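Local coordinates for protein ribonucleoside-diphosphate reductase subunit beta (Streptococcus sanguinis, PDB 4N83) that probably serves as the radical-generating small subunit of a class Ib ribonucleotide reductase, which makes deoxyribonucleotides for DNA synthesis, and here holds a dimanganese(II) centre, at residues A152-E157 against M262-D267; Y235-Y240 against E248-L253. All blocks are in the same frame, centred on the assembly; numbering follows the deposited sequence.

How the contacts relate
Contacts 1 and 2 both use helix 246-263, at its two ends. Contact 2 pairs the start of this helix with the end of helix 211-240. Contact 1 sets its last turn against helix 148-160, which carries the metal ligand E157. In sequence, both segments of contact 2 fall between those of contact 1. The contact centres lie 20 Å apart and the nearest atoms about 8 Å, so they do not touch. Contact 1 is the one with a manganese ligand in its own segments. In contact 2, the L253 side chain is about 11 Å from that of E157, and the Y240 side chain is about 12 Å from that of Y104, the predicted active-site tyrosine.

Contact 1 of 2, residues A152-E157 against M262-D267. With MN (manganese (II) ion), chain I; MN (manganese (II) ion), chain J.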
ATOM      1  N   ALA A 152     -19.722   4.740  -2.100  1.00109.15           N
ATOM      2  CA  ALA A 152     -19.180   6.067  -1.799  1.00110.23           C
ATOM      3  C   ALA A 152     -17.813   6.297  -2.442  1.00108.66           C
ATOM      4  O   ALA A 152     -17.541   7.387  -2.948  1.00108.18           O
ATOM      5  CB  ALA A 152     -19.091   6.271  -0.293  1.00112.26           C
ATOM      6  N   SER A 153     -16.961   5.274  -2.416  1.00107.61           N
ATOM      7  CA  SER A 153     -15.627   5.359  -3.014  1.00106.22           C
ATOM      8  C   SER A 153     -15.694   5.427  -4.541  1.00105.94           C
ATOM      9  O   SER A 153     -14.864   6.085  -5.173  1.00105.32           O
ATOM     10  CB  SER A 153     -14.769   4.167  -2.584  1.00104.83           C
ATOM     11  OG  SER A 153     -13.413   4.360  -2.950  1.00103.84           O
ATOM     12  N   VAL A 154     -16.677   4.746  -5.128  1.00106.94           N
ATOM     13  CA  VAL A 154     -16.898   4.797  -6.575  1.00107.09           C
ATOM     14  C   VAL A 154     -17.453   6.164  -6.980  1.00108.40           C
ATOM     15  O   VAL A 154     -16.966   6.767  -7.935  1.00107.97           O
ATOM     16  CB  VAL A 154     -17.836   3.665  -7.058  1.00107.06           C
ATOM     17  CG1 VAL A 154     -18.230   3.863  -8.518  1.00106.41           C
ATOM     18  CG2 VAL A 154     -17.165   2.309  -6.877  1.00106.13           C
ATOM     19  N   PHE A 155     -18.462   6.651  -6.257  1.00109.82           N
ATOM     20  CA  PHE A 155     -18.980   8.005  -6.489  1.00111.27           C
ATOM     21  C   PHE A 155     -17.884   9.050  -6.314  1.00110.65           C
ATOM     22  O   PHE A 155     -17.807  10.009  -7.081  1.00110.63           O
ATOM     23  CB  PHE A 155     -20.131   8.350  -5.531  1.00114.01           C
ATOM     24  CG  PHE A 155     -21.479   7.819  -5.947  1.00115.10           C
ATOM     25  CD1 PHE A 155     -21.889   7.837  -7.279  1.00115.23           C
ATOM     26  CD2 PHE A 155     -22.365   7.347  -4.987  1.00116.59           C
ATOM     27  CE1 PHE A 155     -23.138   7.359  -7.641  1.00116.32           C
ATOM     28  CE2 PHE A 155     -23.615   6.875  -5.345  1.00117.71           C
ATOM     29  CZ  PHE A 155     -24.002   6.878  -6.673  1.00117.81           C
ATOM     30  N   LEU A 156     -17.049   8.862  -5.295  1.00110.20           N
ATOM     31  CA  LEU A 156     -15.988   9.813  -4.980  1.00110.50           C
ATOM     32  C   LEU A 156     -15.050  10.008  -6.166  1.00109.14           C
ATOM     33  O   LEU A 156     -14.984  11.094  -6.741  1.00109.13           O
ATOM     34  CB  LEU A 156     -15.198   9.347  -3.749  1.00110.64           C
ATOM     35  CG  LEU A 156     -13.976  10.163  -3.312  1.00110.61           C
ATOM     36  CD1 LEU A 156     -14.315  11.639  -3.181  1.00112.13           C
ATOM     37  CD2 LEU A 156     -13.427   9.619  -2.001  1.00110.61           C
ATOM     38  N   GLU A 157     -14.361   8.939  -6.549  1.00108.36           N
ATOM     39  CA  GLU A 157     -13.244   9.032  -7.491  1.00107.82           C
ATOM     40  C   GLU A 157     -13.610   8.834  -8.967  1.00108.02           C
ATOM     41  O   GLU A 157     -12.839   9.229  -9.843  1.00106.98           O
ATOM     42  CB  GLU A 157     -12.152   8.048  -7.076  1.00106.55           C
ATOM     43  CG  GLU A 157     -11.634   8.313  -5.672  1.00106.98           C
ATOM     44  CD  GLU A 157     -10.505   7.389  -5.278  1.00105.98           C
ATOM     45  OE1 GLU A 157     -10.729   6.161  -5.229  1.00105.30           O
ATOM     46  OE2 GLU A 157      -9.395   7.893  -5.017  1.00105.67           O
ATOM     47  N   MET A 262     -22.320   2.742 -13.857  1.00107.37           N
ATOM     48  CA  MET A 262     -22.011   1.598 -14.714  1.00105.23           C
ATOM     49  C   MET A 262     -21.018   0.632 -14.068  1.00102.16           C
ATOM     50  O   MET A 262     -21.111  -0.579 -14.269  1.00101.09           O
ATOM     51  CB  MET A 262     -21.475   2.076 -16.066  1.00105.86           C
ATOM     52  CG  MET A 262     -21.348   0.971 -17.106  1.00105.67           C
ATOM     53  SD  MET A 262     -21.535   1.568 -18.797  1.00106.62           S
ATOM     54  CE  MET A 262     -23.292   1.932 -18.842  1.00107.65           C
ATOM     55  N   ASN A 263     -20.073   1.167 -13.297  1.00 99.76           N
ATOM     56  CA  ASN A 263     -19.132   0.333 -12.547  1.00 97.55           C
ATOM     57  C   ASN A 263     -19.830  -0.451 -11.438  1.00 98.17           C
ATOM     58  O   ASN A 263     -19.518  -1.621 -11.213  1.00 97.40           O
ATOM     59  CB  ASN A 263     -18.003   1.178 -11.946  1.00 96.44           C
ATOM     60  CG  ASN A 263     -17.070   1.755 -12.997  1.00 95.15           C
ATOM     61  OD1 ASN A 263     -16.537   2.850 -12.826  1.00 95.08           O
ATOM     62  ND2 ASN A 263     -16.863   1.022 -14.085  1.00 94.57           N
ATOM     63  N   LEU A 264     -20.778   0.192 -10.759  1.00 99.20           N
ATOM     64  CA  LEU A 264     -21.534  -0.450  -9.677  1.00100.06           C
ATOM     65  C   LEU A 264     -22.645  -1.380 -10.187  1.00100.22           C
ATOM     66  O   LEU A 264     -23.346  -2.002  -9.389  1.00100.15           O
ATOM     67  CB  LEU A 264     -22.121   0.609  -8.737  1.00101.72           C
ATOM     68  CG  LEU A 264     -21.095   1.362  -7.880  1.00101.92           C
ATOM     69  CD1 LEU A 264     -21.652   2.686  -7.379  1.00103.45           C
ATOM     70  CD2 LEU A 264     -20.630   0.506  -6.710  1.00101.86           C
ATOM     71  N   GLY A 265     -22.805  -1.470 -11.507  1.00100.12           N
ATOM     72  CA  GLY A 265     -23.768  -2.385 -12.116  1.00101.00           C
ATOM     73  C   GLY A 265     -25.161  -1.799 -12.251  1.00103.37           C
ATOM     74  O   GLY A 265     -26.143  -2.538 -12.324  1.00104.06           O
ATOM     75  N   GLN A 266     -25.244  -0.470 -12.289  1.00105.06           N
ATOM     76  CA  GLN A 266     -26.514   0.232 -12.440  1.00107.28           C
ATOM     77  C   GLN A 266     -26.571   0.956 -13.780  1.00107.32           C
ATOM     78  O   GLN A 266     -25.558   1.106 -14.465  1.00106.21           O
ATOM     79  CB  GLN A 266     -26.716   1.225 -11.292  1.00108.87           C
ATOM     80  CG  GLN A 266     -26.984   0.574  -9.942  1.00110.26           C
ATOM     81  CD  GLN A 266     -28.244  -0.279  -9.919  1.00111.61           C
ATOM     82  OE1 GLN A 266     -28.298  -1.304  -9.239  1.00112.60           O
ATOM     83  NE2 GLN A 266     -29.262   0.139 -10.665  1.00112.16           N
ATOM     84  N   ASP A 267     -27.769   1.408 -14.137  1.00108.91           N
ATOM     85  CA  ASP A 267     -28.018   2.013 -15.442  1.00109.10           C
ATOM     86  C   ASP A 267     -27.635   3.495 -15.443  1.00110.18           C
ATOM     87  O   ASP A 267     -27.688   4.147 -14.398  1.00109.89           O
ATOM     88  CB  ASP A 267     -29.494   1.844 -15.815  1.00109.97           C
ATOM     89  CG  ASP A 267     -29.927   0.387 -15.829  1.00109.07           C
ATOM     90  OD1 ASP A 267     -29.275  -0.422 -16.519  1.00107.22           O
ATOM     91  OD2 ASP A 267     -30.918   0.051 -15.148  1.00110.20           O
TER
HETATM   92 MN    MN I 401      -9.582   4.608  -5.622  1.00 72.78          MN
HETATM   93 MN    MN J 402      -7.292   8.743  -5.858  1.00 91.37          MN
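V154, within helix 148-160, faces L264 at the end of helix 246-263, with their CA atoms 7.7 Å apart. The two side chains meet tip to tip. V154 CG1 lies 3.8 Å from L264 CD1. V154 CG2 takes the other branch and sits 3.9 Å from L264 CD2. Each methyl of the valine thus has its own leucine methyl. V154 CG1 stands opposite the backbone N (chi1 171°), which puts CG2 beside that N and lets both branches point across. N263 adds a looser touch, its CB 4.4 Å from V154 CG1. No hydrogen bond joins the segments, and the contact is apolar.

Just past L264 the chain turns away. G265 has positive phi (87°) and closes the helix end as a Schellman motif. I198 and F202 of helix 178-206 and M221 of helix 211-240 extend the apolar surroundings of V154 and L264.

One turn on from V154, E157 serves the metal site. Its carboxylate bridges the two manganese ions. E157 OE1 binds one manganese at 2.0 Å, and E157 OE2 binds the other at 2.4 Å. E97 and E191 also belong to both metal sites, D66 and H100 complete one, and H194 the other. S153 OG is hydrogen-bonded to Q69 OE1. The same short helix offers V154 to helix 246-263 and E157 to the metals. A carboxylate-bridged dimetal centre inside a ferritin-like helical bundle is characteristic of ribonucleotide reductase small subunits.

Contact 2 of 2, residues Y235-Y240 against E248-L253; sequences YTESLY and EVKTFL
V249 packs against T236 and Y240 in an antiparallel helical hairpin, formed by helices 211-240 and 246-263 and the short turn between them. The N-to-C directions of the two segment axes are 145° apart, and the axes come within 10.5 Å. V249 touches both T236 and Y240. Its CB lies 3.6 Å from T236 CG2, and its CG1 branch meets the same methyl. The CG2 branch goes elsewhere: it stands over the centre of the Y240 ring in a CH-pi contact, 3.6 Å from the centroid. Chi1 of 173° divides the work, sending CG1 past T236 and leaving CG2 for the ring.

T236 lies alongside V249, the two side chains running in opposite directions. T236 OG1 is also 3.6 Å from L253 CD1, one turn further along the second helix. L253 CD1 is a methyl, so this is a van der Waals contact; the polar partner of T236 OG1 is E232 O, in its own helix. Y240 OH is hydrogen-bonded to T167 OG1 of helix 162-173, which ties the ring to a third helix. F166 of that helix also touches V249.

At the more exposed margin, E237 and K250 form a salt bridge. Beyond CG the lysine chain is extended, which carries NZ across to E237. A long, weak ion pair to E247 OE2 gives the amine a second acidic neighbour. K250 NZ donates to E237 OE2 at 3.0 Å, coming from above the carboxylate, 44° out of its plane.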
ATOM      1  N   TYR A 235     -20.049  23.819  -5.304  1.00134.26           N
ATOM      2  CA  TYR A 235     -18.589  23.905  -5.416  1.00132.71           C
ATOM      3  C   TYR A 235     -18.152  24.294  -6.831  1.00131.89           C
ATOM      4  O   TYR A 235     -17.151  24.991  -7.006  1.00131.59           O
ATOM      5  CB  TYR A 235     -17.947  22.571  -5.009  1.00130.37           C
ATOM      6  CG  TYR A 235     -16.431  22.562  -5.047  1.00128.09           C
ATOM      7  CD1 TYR A 235     -15.684  23.165  -4.038  1.00128.40           C
ATOM      8  CD2 TYR A 235     -15.744  21.944  -6.089  1.00126.07           C
ATOM      9  CE1 TYR A 235     -14.299  23.157  -4.069  1.00126.88           C
ATOM     10  CE2 TYR A 235     -14.359  21.929  -6.128  1.00124.78           C
ATOM     11  CZ  TYR A 235     -13.641  22.536  -5.116  1.00125.18           C
ATOM     12  OH  TYR A 235     -12.264  22.524  -5.152  1.00123.44           O
ATOM     13  N   THR A 236     -18.900  23.837  -7.833  1.00131.90           N
ATOM     14  CA  THR A 236     -18.629  24.185  -9.229  1.00131.94           C
ATOM     15  C   THR A 236     -18.838  25.682  -9.455  1.00133.20           C
ATOM     16  O   THR A 236     -17.972  26.358 -10.010  1.00132.81           O
ATOM     17  CB  THR A 236     -19.535  23.390 -10.194  1.00132.24           C
ATOM     18  OG1 THR A 236     -19.385  21.986  -9.954  1.00130.58           O
ATOM     19  CG2 THR A 236     -19.184  23.688 -11.646  1.00131.86           C
ATOM     20  N   GLU A 237     -19.989  26.189  -9.016  1.00134.80           N
ATOM     21  CA  GLU A 237     -20.300  27.618  -9.114  1.00135.73           C
ATOM     22  C   GLU A 237     -19.377  28.473  -8.239  1.00135.70           C
ATOM     23  O   GLU A 237     -19.140  29.643  -8.543  1.00136.14           O
ATOM     24  CB  GLU A 237     -21.768  27.875  -8.752  1.00137.48           C
ATOM     25  CG  GLU A 237     -22.750  27.375  -9.802  1.00137.16           C
ATOM     26  CD  GLU A 237     -24.201  27.489  -9.371  1.00139.01           C
ATOM     27  OE1 GLU A 237     -24.579  28.536  -8.805  1.00141.49           O
ATOM     28  OE2 GLU A 237     -24.969  26.534  -9.615  1.00137.64           O
ATOM     29  N   SER A 238     -18.856  27.885  -7.163  1.00134.84           N
ATOM     30  CA  SER A 238     -17.897  28.566  -6.287  1.00135.09           C
ATOM     31  C   SER A 238     -16.540  28.810  -6.958  1.00134.30           C
ATOM     32  O   SER A 238     -15.794  29.695  -6.537  1.00134.42           O
ATOM     33  CB  SER A 238     -17.697  27.766  -4.994  1.00134.34           C
ATOM     34  OG  SER A 238     -16.723  28.366  -4.158  1.00133.98           O
ATOM     35  N   LEU A 239     -16.224  28.026  -7.990  1.00133.46           N
ATOM     36  CA  LEU A 239     -14.944  28.132  -8.693  1.00132.99           C
ATOM     37  C   LEU A 239     -15.074  28.685 -10.115  1.00133.64           C
ATOM     38  O   LEU A 239     -14.401  29.652 -10.471  1.00133.88           O
ATOM     39  CB  LEU A 239     -14.269  26.759  -8.761  1.00131.68           C
ATOM     40  CG  LEU A 239     -13.769  26.138  -7.453  1.00131.91           C
ATOM     41  CD1 LEU A 239     -13.139  24.782  -7.737  1.00129.77           C
ATOM     42  CD2 LEU A 239     -12.781  27.057  -6.749  1.00132.59           C
ATOM     43  N   TYR A 240     -15.945  28.071 -10.913  1.00134.49           N
ATOM     44  CA  TYR A 240     -15.941  28.255 -12.373  1.00134.86           C
ATOM     45  C   TYR A 240     -16.795  29.411 -12.926  1.00135.43           C
ATOM     46  O   TYR A 240     -16.880  29.578 -14.144  1.00134.74           O
ATOM     47  CB  TYR A 240     -16.367  26.943 -13.052  1.00134.74           C
ATOM     48  CG  TYR A 240     -15.378  25.808 -12.882  1.00133.92           C
ATOM     49  CD1 TYR A 240     -15.517  24.881 -11.852  1.00133.64           C
ATOM     50  CD2 TYR A 240     -14.305  25.659 -13.757  1.00133.56           C
ATOM     51  CE1 TYR A 240     -14.615  23.840 -11.697  1.00132.22           C
ATOM     52  CE2 TYR A 240     -13.397  24.622 -13.609  1.00131.72           C
ATOM     53  CZ  TYR A 240     -13.556  23.715 -12.579  1.00131.10           C
ATOM     54  OH  TYR A 240     -12.658  22.684 -12.430  1.00129.18           O
ATOM     55  N   GLU A 248     -20.308  23.825 -18.345  1.00131.98           N
ATOM     56  CA  GLU A 248     -19.543  22.739 -18.963  1.00131.85           C
ATOM     57  C   GLU A 248     -19.114  21.688 -17.936  1.00132.29           C
ATOM     58  O   GLU A 248     -19.096  20.494 -18.239  1.00131.95           O
ATOM     59  CB  GLU A 248     -18.310  23.285 -19.687  1.00131.49           C
ATOM     60  CG  GLU A 248     -18.631  24.126 -20.911  1.00132.63           C
ATOM     61  CD  GLU A 248     -17.385  24.599 -21.633  1.00132.10           C
ATOM     62  OE1 GLU A 248     -17.264  24.336 -22.848  1.00131.24           O
ATOM     63  OE2 GLU A 248     -16.520  25.226 -20.984  1.00132.62           O
ATOM     64  N   VAL A 249     -18.760  22.139 -16.732  1.00134.17           N
ATOM     65  CA  VAL A 249     -18.389  21.233 -15.636  1.00133.54           C
ATOM     66  C   VAL A 249     -19.612  20.444 -15.160  1.00133.74           C
ATOM     67  O   VAL A 249     -19.499  19.272 -14.795  1.00132.83           O
ATOM     68  CB  VAL A 249     -17.758  21.999 -14.447  1.00133.99           C
ATOM     69  CG1 VAL A 249     -17.535  21.076 -13.254  1.00133.07           C
ATOM     70  CG2 VAL A 249     -16.444  22.644 -14.864  1.00133.76           C
ATOM     71  N   LYS A 250     -20.773  21.095 -15.165  1.00135.02           N
ATOM     72  CA  LYS A 250     -22.039  20.432 -14.850  1.00134.76           C
ATOM     73  C   LYS A 250     -22.370  19.347 -15.878  1.00133.50           C
ATOM     74  O   LYS A 250     -22.880  18.284 -15.521  1.00133.31           O
ATOM     75  CB  LYS A 250     -23.175  21.456 -14.770  1.00136.39           C
ATOM     76  CG  LYS A 250     -23.094  22.359 -13.549  1.00137.38           C
ATOM     77  CD  LYS A 250     -24.078  23.514 -13.634  1.00139.18           C
ATOM     78  CE  LYS A 250     -24.063  24.345 -12.362  1.00140.14           C
ATOM     79  NZ  LYS A 250     -25.036  25.470 -12.421  1.00142.53           N
ATOM     80  N   THR A 251     -22.072  19.620 -17.149  1.00132.86           N
ATOM     81  CA  THR A 251     -22.233  18.635 -18.222  1.00131.01           C
ATOM     82  C   THR A 251     -21.265  17.461 -18.036  1.00129.87           C
ATOM     83  O   THR A 251     -21.609  16.313 -18.321  1.00129.42           O
ATOM     84  CB  THR A 251     -21.984  19.266 -19.611  1.00129.98           C
ATOM     85  OG1 THR A 251     -22.670  20.520 -19.706  1.00129.81           O
ATOM     86  CG2 THR A 251     -22.467  18.345 -20.725  1.00129.13           C
ATOM     87  N   PHE A 252     -20.060  17.766 -17.559  1.00130.15           N
ATOM     88  CA  PHE A 252     -19.023  16.760 -17.323  1.00129.29           C
ATOM     89  C   PHE A 252     -19.338  15.908 -16.090  1.00128.74           C
ATOM     90  O   PHE A 252     -19.035  14.713 -16.063  1.00126.21           O
ATOM     91  CB  PHE A 252     -17.662  17.456 -17.169  1.00129.97           C
ATOM     92  CG  PHE A 252     -16.469  16.547 -17.334  1.00129.96           C
ATOM     93  CD1 PHE A 252     -16.347  15.718 -18.443  1.00129.75           C
ATOM     94  CD2 PHE A 252     -15.442  16.557 -16.397  1.00130.32           C
ATOM     95  CE1 PHE A 252     -15.240  14.896 -18.598  1.00128.90           C
ATOM     96  CE2 PHE A 252     -14.331  15.742 -16.550  1.00128.87           C
ATOM     97  CZ  PHE A 252     -14.229  14.911 -17.651  1.00128.15           C
ATOM     98  N   LEU A 253     -19.947  16.526 -15.077  1.00130.53           N
ATOM     99  CA  LEU A 253     -20.326  15.826 -13.842  1.00130.61           C
ATOM    100  C   LEU A 253     -21.463  14.826 -14.059  1.00129.81           C
ATOM    101  O   LEU A 253     -21.435  13.723 -13.513  1.00128.17           O
ATOM    102  CB  LEU A 253     -20.721  16.828 -12.749  1.00133.04           C
ATOM    103  CG  LEU A 253     -19.563  17.464 -11.975  1.00133.71           C
ATOM    104  CD1 LEU A 253     -20.043  18.674 -11.185  1.00135.56           C
ATOM    105  CD2 LEU A 253     -18.906  16.441 -11.056  1.00132.86           C
TER